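Local coordinates for AclR protein (Streptomyces galilaeus, PDB 2GEY) that is a putative hydroxylase of the SnoaL-like family, probably acting in the biosynthesis of aromatic polyketide antibiotics, at residues L9-V14 and V75-T80; L103-R108 and V115-V120. All coordinates share one frame; numbering follows the deposited sequence. Where two conformers were deposited one is given.

Contact 1 packs the first helix, 3-18, on strand 74-84; contact 2 pairs strand 98-110 with strand 113-122. Their centres lie about 9 Å apart, and they follow one another along the chain, contact 1 being complete before contact 2 begins. Strands 74-84 and 98-110 are antiparallel neighbours in one mixed sheet, so the two contacts are joined by backbone pairing, as from Leu-107 N to Val-75 O and from Ile-79 N to Leu-103 O. The sheet has two jobs here: one side carries the helix and a cluster of polar side chains, while the other meets the second subunit, which touches both contacts.

Contact 1: residues L9-V14 and V75-T80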
loop_
_atom_site.group_PDB
_atom_site.type_symbol
_atom_site.label_atom_id
_atom_site.label_comp_id
_atom_site.label_asym_id
_atom_site.label_seq_id
_atom_site.Cartn_x
_atom_site.Cartn_y
_atom_site.Cartn_z
ATOM N N LEU A 9 -6.400 -20.424 8.059
ATOM C CA LEU A 9 -5.521 -20.986 7.026
ATOM C C LEU A 9 -4.500 -19.947 6.558
ATOM O O LEU A 9 -3.319 -20.249 6.395
ATOM C CB LEU A 9 -6.328 -21.517 5.843
ATOM C CG LEU A 9 -7.104 -22.807 6.148
ATOM C CD1 LEU A 9 -8.153 -23.067 5.084
ATOM C CD2 LEU A 9 -6.142 -23.994 6.296
ATOM N N CYS A 10 -4.942 -18.709 6.374
ATOM C CA CYS A 10 -4.011 -17.629 5.999
ATOM C C CYS A 10 -2.927 -17.416 7.058
ATOM O O CYS A 10 -1.763 -17.176 6.739
ATOM C CB CYS A 10 -4.773 -16.327 5.748
ATOM S SG CYS A 10 -5.782 -16.403 4.257
ATOM N N LEU A 11 -3.299 -17.521 8.318
ATOM C CA LEU A 11 -2.319 -17.363 9.385
ATOM C C LEU A 11 -1.355 -18.544 9.452
ATOM O O LEU A 11 -0.224 -18.401 9.910
ATOM C CB LEU A 11 -3.020 -17.109 10.716
ATOM C CG LEU A 11 -3.781 -15.775 10.769
ATOM C CD1 LEU A 11 -4.501 -15.641 12.083
ATOM C CD2 LEU A 11 -2.837 -14.584 10.576
ATOM N N GLU A 12 -1.778 -19.700 8.948
ATOM C CA GLU A 12 -0.858 -20.830 8.803
ATOM C C GLU A 12 0.171 -20.583 7.714
ATOM O O GLU A 12 1.332 -20.997 7.838
ATOM C CB GLU A 12 -1.621 -22.140 8.561
ATOM C CG GLU A 12 -2.360 -22.632 9.799
ATOM C CD GLU A 12 -1.477 -22.676 11.019
ATOM O OE1 GLU A 12 -0.621 -23.586 11.106
ATOM O OE2 GLU A 12 -1.620 -21.779 11.886
ATOM N N MET A 13 -0.252 -19.918 6.647
ATOM C CA MET A 13 0.657 -19.489 5.602
ATOM C C MET A 13 1.659 -18.452 6.134
ATOM O O MET A 13 2.846 -18.543 5.852
ATOM C CB MET A 13 -0.136 -18.967 4.404
ATOM C CG MET A 13 -0.983 -20.041 3.764
ATOM S SD MET A 13 -2.065 -19.391 2.473
ATOM C CE MET A 13 -0.974 -19.430 1.078
ATOM N N VAL A 14 1.187 -17.505 6.939
ATOM C CA VAL A 14 2.089 -16.569 7.638
ATOM C C VAL A 14 3.083 -17.339 8.525
ATOM O O VAL A 14 4.294 -17.076 8.509
ATOM C CB VAL A 14 1.293 -15.530 8.479
ATOM C CG1 VAL A 14 2.223 -14.681 9.329
ATOM C CG2 VAL A 14 0.448 -14.624 7.580
ATOM N N VAL A 75 -9.850 -13.216 2.009
ATOM C CA VAL A 75 -9.166 -12.763 3.213
ATOM C C VAL A 75 -8.099 -11.756 2.778
ATOM O O VAL A 75 -7.466 -11.949 1.733
ATOM C CB VAL A 75 -8.494 -13.930 3.965
ATOM C CG1 VAL A 75 -7.833 -13.428 5.262
ATOM C CG2 VAL A 75 -9.499 -15.040 4.264
ATOM N N ALA A 76 -7.915 -10.695 3.561
ATOM C CA ALA A 76 -6.852 -9.711 3.322
ATOM C C ALA A 76 -6.044 -9.500 4.602
ATOM O O ALA A 76 -6.616 -9.380 5.697
ATOM C CB ALA A 76 -7.437 -8.388 2.852
ATOM N N LEU A 77 -4.725 -9.448 4.454
ATOM C CA LEU A 77 -3.813 -9.286 5.575
ATOM C C LEU A 77 -2.928 -8.095 5.290
ATOM O O LEU A 77 -2.322 -8.023 4.218
ATOM C CB LEU A 77 -2.920 -10.508 5.750
ATOM C CG LEU A 77 -3.668 -11.812 6.048
ATOM C CD1 LEU A 77 -4.041 -12.503 4.750
ATOM C CD2 LEU A 77 -2.811 -12.716 6.890
ATOM N N ARG A 78 -2.856 -7.181 6.241
ATOM C CA ARG A 78 -1.904 -6.084 6.193
ATOM C C ARG A 78 -0.720 -6.512 7.057
ATOM O O ARG A 78 -0.872 -6.776 8.256
ATOM C CB ARG A 78 -2.533 -4.790 6.714
ATOM C CG ARG A 78 -1.580 -3.595 6.665
ATOM C CD ARG A 78 -2.305 -2.263 6.805
ATOM N NE ARG A 78 -3.191 -2.233 7.969
ATOM C CZ ARG A 78 -2.808 -1.947 9.208
ATOM N NH1 ARG A 78 -1.559 -1.648 9.488
ATOM N NH2 ARG A 78 -3.696 -1.952 10.181
ATOM N N ILE A 79 0.450 -6.565 6.433
ATOM C CA ILE A 79 1.625 -7.194 7.012
ATOM C C ILE A 79 2.830 -6.258 6.961
ATOM O O ILE A 79 3.052 -5.583 5.954
ATOM C CB ILE A 79 1.958 -8.488 6.244
ATOM C CG1 ILE A 79 0.834 -9.515 6.439
ATOM C CG2 ILE A 79 3.310 -9.060 6.682
ATOM C CD1 ILE A 79 0.840 -10.641 5.445
ATOM N N THR A 80 3.599 -6.238 8.046
ATOM C CA THR A 80 4.893 -5.578 8.080
ATOM C C THR A 80 5.969 -6.651 8.138
ATOM O O THR A 80 5.904 -7.562 8.970
ATOM C CB THR A 80 5.003 -4.644 9.292
ATOM O OG1 THR A 80 4.018 -3.607 9.166
ATOM C CG2 THR A 80 6.412 -4.023 9.389
#
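Cys-10 and Val-75 meet through sulfur: SG lies 3.7 Å from Val-75 CB, with CG1 and CG2 of the same valine only slightly farther away. The sulfur stands anti to its own carbonyl carbon (chi1 -69°), and the small, weakly polar side chain suits a buried place where the helix comes close to the strand. A beta-branched valine answers it well, since its branches flank the atom that SG approaches.

The remaining contacts are aliphatic and converge on Leu-77, which presents its two methyls to different parts of the helix. CD1 lies 4.0 Å from Cys-10 CB. CD2 faces one turn further on, where it meets Val-14 CG2 at 3.8 Å, the two side chains reaching toward each other tip to tip. Leu-11 comes to the same methyl from another direction: its side chain crosses that of Leu-77 obliquely, and its CD2 stops 4.1 Å from Leu-77 CD2. A forked leucine can thus touch three helix residues at once. Val-75 and Leu-77, two residues apart, emerge from the same face of the strand. No hydrogen bond crosses this interface, which is held by nonpolar packing with the axes 10.1 Å apart and inclined at 38°.

On the reverse face of the sheet Arg-78 turns to the second subunit, forming a salt bridge with its Glu-106 and a cation-pi contact with its Trp-118. A helix laid by apolar side chains on one face of a curved sheet is the arrangement of the alpha+beta barrel of SnoaL-like proteins in the NTF2 clan. Cys-10 also reaches Leu-107 and Phe-109, so helix 3-18 rests on strand 98-110 as well as on strand 74-84, with strand 62-71 bordering 74-84 along its other edge and Ile-68 touching Val-75.

Contact 2: residues L103-R108 and V115-V120; sequences LVEELR and VEHWDV
From paired positions whose side chains leave on one face of the sheet, Trp-118 CG lies anti to its carbonyl carbon (chi1 -57°) and Glu-106 CG anti to its backbone N (chi1 -175°). Trp-118 CE3 is 3.8 Å from Glu-106 CG and 3.4 Å from Glu-106 O, which sits at the ring edge; farther along, CZ3 touches Arg-108 CB. The long glutamate stem suits this place, packing against CE3 while its carboxylate reaches Arg-74 and Ser-67 and Arg-78 of the second subunit.

The long, flexible Arg-108 reaches Glu-116 in a salt bridge: NE donates at 2.8 Å to the anti lone pair of Glu-116 OE1, close to the guanidinium plane, and NH2 adds a weak second bond. Tyr-36, stacked on Trp-118, bonds to OE2, so both carboxylate oxygens are held. Val-115 CG2 sits over the rim of one guanidinium face, near NH2.

On the other face His-117 NE2 makes a weak bond of 3.3 Å to Glu-105 OE2, the imidazole and carboxylate planes 66° apart. Leu-107 lies alongside His-117, and His-35 bonds to ND1. His-117 and Leu-107 each have a second conformer, leaving these side-chain contacts doubtful.

Val-104, Glu-106 and Arg-108 form the hydrogen-bonded pairs with Val-120, Trp-118 and Glu-116. Val-115 N bonds to Arg-108 O at 2.8 Å, and Glu-116 N makes a long, weak hydrogen bond to the same oxygen. Two residues opposite Arg-108 make this a classic beta bulge, set in an antiparallel hairpin of the SnoaL-like alpha+beta barrel. Glycerol at Glu-105, probably from the crystallisation liquor, is consistent with a pocket on the histidine side.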
loop_
_atom_site.group_PDB
_atom_site.type_symbol
_atom_site.label_atom_id
_atom_site.label_comp_id
_atom_site.label_asym_id
_atom_site.label_seq_id
_atom_site.Cartn_x
_atom_site.Cartn_y
_atom_site.Cartn_z
ATOM N N LEU A 103 3.092 -4.624 3.208
ATOM C CA LEU A 103 2.295 -5.136 2.106
ATOM C C LEU A 103 0.895 -5.500 2.560
ATOM O O LEU A 103 0.653 -5.671 3.750
ATOM C CB LEU A 103 2.987 -6.354 1.493
ATOM C CG LEU A 103 3.300 -7.495 2.470
ATOM C CD1 LEU A 103 2.233 -8.556 2.414
ATOM C CD2 LEU A 103 4.662 -8.103 2.191
ATOM N N VAL A 104 -0.005 -5.608 1.595
ATOM C CA VAL A 104 -1.308 -6.195 1.814
ATOM C C VAL A 104 -1.411 -7.368 0.849
ATOM O O VAL A 104 -1.131 -7.235 -0.348
ATOM C CB VAL A 104 -2.470 -5.199 1.598
ATOM C CG1 VAL A 104 -3.825 -5.928 1.675
ATOM C CG2 VAL A 104 -2.404 -4.087 2.624
ATOM N N GLU A 105 -1.784 -8.529 1.378
ATOM C CA GLU A 105 -2.056 -9.697 0.557
ATOM C C GLU A 105 -3.540 -9.982 0.617
ATOM O O GLU A 105 -4.121 -9.969 1.696
ATOM C CB GLU A 105 -1.293 -10.911 1.079
ATOM C CG GLU A 105 0.207 -10.770 0.896
ATOM C CD GLU A 105 0.973 -12.025 1.204
ATOM O OE1 GLU A 105 1.408 -12.170 2.374
ATOM O OE2 GLU A 105 1.167 -12.858 0.279
ATOM N N GLU A 106 -4.138 -10.253 -0.537
ATOM C CA GLU A 106 -5.540 -10.614 -0.611
ATOM C C GLU A 106 -5.616 -11.978 -1.270
ATOM O O GLU A 106 -4.973 -12.209 -2.294
ATOM C CB GLU A 106 -6.333 -9.558 -1.383
ATOM C CG GLU A 106 -7.835 -9.795 -1.421
ATOM C CD GLU A 106 -8.590 -8.740 -2.206
ATOM O OE1 GLU A 106 -8.004 -7.683 -2.555
ATOM O OE2 GLU A 106 -9.793 -8.962 -2.465
ATOM N N LEU A 107 -6.414 -12.868 -0.684
ATOM C CA LEU A 107 -6.525 -14.250 -1.142
ATOM C C LEU A 107 -7.986 -14.636 -1.303
ATOM O O LEU A 107 -8.816 -14.275 -0.472
ATOM C CB LEU A 107 -5.870 -15.201 -0.135
ATOM C CG LEU A 107 -4.374 -15.051 0.159
ATOM C CD1 LEU A 107 -3.950 -16.126 1.139
ATOM C CD2 LEU A 107 -3.533 -15.124 -1.105
ATOM N N ARG A 108 -8.295 -15.362 -2.374
ATOM C CA ARG A 108 -9.631 -15.919 -2.576
ATOM C C ARG A 108 -9.520 -17.441 -2.557
ATOM O O ARG A 108 -8.633 -18.012 -3.206
ATOM C CB ARG A 108 -10.258 -15.442 -3.894
ATOM C CG ARG A 108 -11.720 -15.871 -4.034
ATOM C CD ARG A 108 -12.395 -15.239 -5.217
ATOM N NE ARG A 108 -12.009 -15.876 -6.466
ATOM C CZ ARG A 108 -12.551 -16.992 -6.954
ATOM N NH1 ARG A 108 -13.490 -17.663 -6.292
ATOM N NH2 ARG A 108 -12.129 -17.458 -8.120
ATOM N N VAL A 115 -7.172 -19.785 -4.879
ATOM C CA VAL A 115 -7.308 -19.743 -6.341
ATOM C C VAL A 115 -6.906 -18.400 -6.974
ATOM O O VAL A 115 -6.629 -18.321 -8.191
ATOM C CB VAL A 115 -8.739 -20.119 -6.792
ATOM C CG1 VAL A 115 -9.047 -21.557 -6.422
ATOM C CG2 VAL A 115 -9.770 -19.163 -6.210
ATOM N N GLU A 116 -6.900 -17.347 -6.161
ATOM C CA GLU A 116 -6.442 -16.033 -6.596
ATOM C C GLU A 116 -5.694 -15.362 -5.467
ATOM O O GLU A 116 -6.095 -15.459 -4.297
ATOM C CB GLU A 116 -7.612 -15.141 -7.037
ATOM C CG GLU A 116 -8.255 -15.563 -8.349
ATOM C CD GLU A 116 -9.296 -14.573 -8.837
ATOM O OE1 GLU A 116 -10.386 -14.517 -8.234
ATOM O OE2 GLU A 116 -9.038 -13.870 -9.843
ATOM N N HIS A 117 -4.632 -14.654 -5.844
ATOM C CA HIS A 117 -3.760 -13.978 -4.906
ATOM C C HIS A 117 -3.387 -12.608 -5.481
ATOM O O HIS A 117 -2.839 -12.534 -6.578
ATOM C CB HIS A 117 -2.530 -14.867 -4.669
ATOM C CG HIS A 117 -1.376 -14.170 -4.026
ATOM N ND1 HIS A 117 -0.084 -14.301 -4.486
ATOM C CD2 HIS A 117 -1.315 -13.331 -2.964
ATOM C CE1 HIS A 117 0.725 -13.578 -3.732
ATOM N NE2 HIS A 117 0.005 -12.980 -2.802
ATOM N N TRP A 118 -3.707 -11.541 -4.752
ATOM C CA TRP A 118 -3.344 -10.180 -5.140
ATOM C C TRP A 118 -2.441 -9.581 -4.069
ATOM O O TRP A 118 -2.696 -9.762 -2.870
ATOM C CB TRP A 118 -4.580 -9.285 -5.256
ATOM C CG TRP A 118 -5.644 -9.723 -6.197
ATOM C CD1 TRP A 118 -5.813 -9.314 -7.483
ATOM C CD2 TRP A 118 -6.734 -10.607 -5.911
ATOM N NE1 TRP A 118 -6.929 -9.895 -8.024
ATOM C CE2 TRP A 118 -7.516 -10.698 -7.085
ATOM C CE3 TRP A 118 -7.133 -11.324 -4.776
ATOM C CZ2 TRP A 118 -8.668 -11.490 -7.162
ATOM C CZ3 TRP A 118 -8.274 -12.119 -4.854
ATOM C CH2 TRP A 118 -9.028 -12.192 -6.037
ATOM N N ASP A 119 -1.397 -8.863 -4.475
ATOM C CA ASP A 119 -0.557 -8.151 -3.505
ATOM C C ASP A 119 -0.421 -6.679 -3.854
ATOM O O ASP A 119 -0.478 -6.301 -5.024
ATOM C CB ASP A 119 0.830 -8.805 -3.358
ATOM C CG ASP A 119 1.666 -8.740 -4.632
ATOM O OD1 ASP A 119 1.853 -7.638 -5.200
ATOM O OD2 ASP A 119 2.178 -9.803 -5.063
ATOM N N VAL A 120 -0.271 -5.863 -2.821
ATOM C CA VAL A 120 0.144 -4.479 -2.965
ATOM C C VAL A 120 1.312 -4.325 -2.012
ATOM O O VAL A 120 1.145 -4.415 -0.788
ATOM C CB VAL A 120 -0.988 -3.492 -2.618
ATOM C CG1 VAL A 120 -0.474 -2.062 -2.637
ATOM C CG2 VAL A 120 -2.163 -3.661 -3.572
HETATM O O HOH W 1 -3.691 -6.885 -1.889
#